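Sperm autoantigenic protein 17 (Danio rerio, PDB 7MY4) probably dimerizes through its RIIa-type docking and dimerization domain and offers a binding surface for A-kinase anchoring proteins. Local coordinates at residues 45-48 with 49-52. Sequence-based numbering, arbitrary orientation. Where two conformers were deposited one is given.
Sequences FTEL and LKAR
E47 and K50, three residues apart and just under one turn, lie side by side and join in a salt bridge on the outer surface of helix 37-55. OE2 of E47 receives K50 NZ on its syn lone pair, at 3.1 Å. A weak, longer bond of 3.3 Å runs from K50 NZ to E47 OE1, so the ammonium group faces both carboxylate oxygens, unequally. Two bends bring the groups together: the E47 chain folds at chi2 (-57°), and K50, extended as far as CD, turns at chi3 (-43°) so that its CE also lies beside the carboxylate. E47 was modelled in two conformers, so the bridge described here belongs to one of them and may not be permanent.

L49 takes a different course. Its CG stands beside its own backbone N, anti to the carbonyl carbon (chi1 -74°), and packs 3.2 Å from the carbonyl O of F45, the same oxygen that accepts the L49 N-H. The CD2 methyl of L49 rests over one face of the R52 guanidinium, 3.5 Å above its plane and offset toward the rim, while R52 NE forms a salt bridge with D58 beyond the helix end, where R52 also meets L57 and P59.

Beneath the side chains runs a regular alpha-helical ladder of i to i+4 bonds: L49 N to F45 O (2.9 Å), K50 N to T46 O, A51 N to E47 O (3.0 Å) and R52 N to L48 O. One turn earlier, T46 OG1 bonds back to A42 O.

F45 and L48 reach helix 18-32, F45 against L21 and L25 and L48 against L21, which ties this turn to the other helix of the two-helix docking and dimerization unit, which in RIIa relatives pairs with a second copy and probably does so here.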
ATOM      1  N   PHE A  45      -2.158  -6.152   1.687  1.00  4.77           N
ATOM      2  CA  PHE A  45      -1.368  -4.961   2.004  1.00  6.28           C
ATOM      3  C   PHE A  45       0.118  -5.246   1.890  1.00  8.16           C
ATOM      4  O   PHE A  45       0.877  -4.391   1.428  1.00  7.88           O
ATOM      5  CB  PHE A  45      -1.737  -4.420   3.381  1.00 10.40           C
ATOM      6  CG  PHE A  45      -3.064  -3.727   3.371  1.00  6.79           C
ATOM      7  CD1 PHE A  45      -3.207  -2.514   2.718  1.00 11.35           C
ATOM      8  CD2 PHE A  45      -4.176  -4.310   3.921  1.00  6.95           C
ATOM      9  CE1 PHE A  45      -4.430  -1.895   2.656  1.00 13.49           C
ATOM     10  CE2 PHE A  45      -5.413  -3.679   3.856  1.00  8.48           C
ATOM     11  CZ  PHE A  45      -5.529  -2.484   3.226  1.00  8.53           C
ATOM     12  N   THR A  46       0.551  -6.454   2.236  1.00  8.46           N
ATOM     13  CA  THR A  46       1.953  -6.802   2.014  1.00  8.45           C
ATOM     14  C   THR A  46       2.321  -6.658   0.546  1.00  8.75           C
ATOM     15  O   THR A  46       3.347  -6.052   0.204  1.00 11.14           O
ATOM     16  CB  THR A  46       2.223  -8.223   2.525  1.00 13.04           C
ATOM     17  OG1 THR A  46       1.972  -8.265   3.934  1.00 15.74           O
ATOM     18  CG2 THR A  46       3.663  -8.615   2.238  1.00 19.07           C
ATOM     19  N   GLU A  47       1.487  -7.195  -0.346  0.51  7.45           N
ATOM     20  CA  GLU A  47       1.798  -7.141  -1.768  0.51  9.67           C
ATOM     21  C   GLU A  47       1.653  -5.722  -2.314  0.51 10.33           C
ATOM     22  O   GLU A  47       2.425  -5.309  -3.189  0.51  9.59           O
ATOM     23  CB  GLU A  47       0.912  -8.122  -2.539  0.51 12.31           C
ATOM     24  CG  GLU A  47       1.235  -9.588  -2.259  0.51 16.04           C
ATOM     25  CD  GLU A  47       2.690  -9.943  -2.560  0.51 16.21           C
ATOM     26  OE1 GLU A  47       3.148  -9.667  -3.694  0.51 21.80           O
ATOM     27  OE2 GLU A  47       3.376 -10.473  -1.660  0.51 23.54           O
ATOM     28  N   LEU A  48       0.676  -4.955  -1.810  1.00  9.20           N
ATOM     29  CA  LEU A  48       0.530  -3.567  -2.252  1.00  7.79           C
ATOM     30  C   LEU A  48       1.753  -2.750  -1.857  1.00 10.00           C
ATOM     31  O   LEU A  48       2.247  -1.915  -2.633  1.00 10.43           O
ATOM     32  CB  LEU A  48      -0.740  -2.971  -1.641  1.00  7.80           C
ATOM     33  CG  LEU A  48      -1.067  -1.542  -2.063  1.00  9.56           C
ATOM     34  CD1 LEU A  48      -1.412  -1.445  -3.521  1.00 13.93           C
ATOM     35  CD2 LEU A  48      -2.210  -1.017  -1.202  1.00  9.95           C
ATOM     36  N   LEU A  49       2.280  -3.009  -0.667  1.00  8.08           N
ATOM     37  CA  LEU A  49       3.477  -2.310  -0.217  1.00  7.75           C
ATOM     38  C   LEU A  49       4.695  -2.684  -1.056  1.00 10.40           C
ATOM     39  O   LEU A  49       5.543  -1.828  -1.346  1.00  9.56           O
ATOM     40  CB  LEU A  49       3.715  -2.640   1.241  1.00  8.31           C
ATOM     41  CG  LEU A  49       2.751  -1.944   2.213  1.00  8.53           C
ATOM     42  CD1 LEU A  49       2.828  -2.583   3.575  1.00  8.92           C
ATOM     43  CD2 LEU A  49       3.086  -0.449   2.302  1.00 12.22           C
ATOM     44  N   LYS A  50       4.821  -3.956  -1.436  1.00  8.64           N
ATOM     45  CA  LYS A  50       5.927  -4.347  -2.316  1.00 10.94           C
ATOM     46  C   LYS A  50       5.830  -3.630  -3.654  1.00  9.42           C
ATOM     47  O   LYS A  50       6.839  -3.145  -4.190  1.00 12.06           O
ATOM     48  CB  LYS A  50       5.911  -5.857  -2.515  1.00 14.80           C
ATOM     49  CG  LYS A  50       7.067  -6.399  -3.346  1.00 25.15           C
ATOM     50  CD  LYS A  50       6.931  -7.912  -3.602  1.00 52.20           C
ATOM     51  CE  LYS A  50       6.495  -8.725  -2.382  1.00 60.36           C
ATOM     52  NZ  LYS A  50       6.221 -10.156  -2.728  1.00 69.65           N
ATOM     53  N   ALA A  51       4.613  -3.508  -4.191  1.00  7.79           N
ATOM     54  CA  ALA A  51       4.433  -2.804  -5.452  1.00  8.14           C
ATOM     55  C   ALA A  51       4.795  -1.335  -5.309  1.00  9.90           C
ATOM     56  O   ALA A  51       5.416  -0.745  -6.203  1.00 10.47           O
ATOM     57  CB  ALA A  51       2.995  -2.945  -5.944  1.00 12.66           C
ATOM     58  N   ARG A  52       4.387  -0.722  -4.202  1.00  9.32           N
ATOM     59  CA  ARG A  52       4.738   0.677  -3.971  1.00  7.64           C
ATOM     60  C   ARG A  52       6.248   0.842  -3.877  1.00  8.04           C
ATOM     61  O   ARG A  52       6.823   1.763  -4.479  1.00  9.35           O
ATOM     62  CB  ARG A  52       4.063   1.187  -2.708  1.00  8.39           C
ATOM     63  CG  ARG A  52       4.216   2.699  -2.544  1.00  9.78           C
ATOM     64  CD  ARG A  52       3.712   3.192  -1.197  1.00  7.87           C
ATOM     65  NE  ARG A  52       4.532   2.753  -0.069  1.00  7.65           N
ATOM     66  CZ  ARG A  52       4.201   2.927   1.203  1.00  7.08           C
ATOM     67  NH1 ARG A  52       3.082   3.591   1.523  1.00 10.22           N
ATOM     68  NH2 ARG A  52       4.997   2.481   2.167  1.00  9.50           N
TER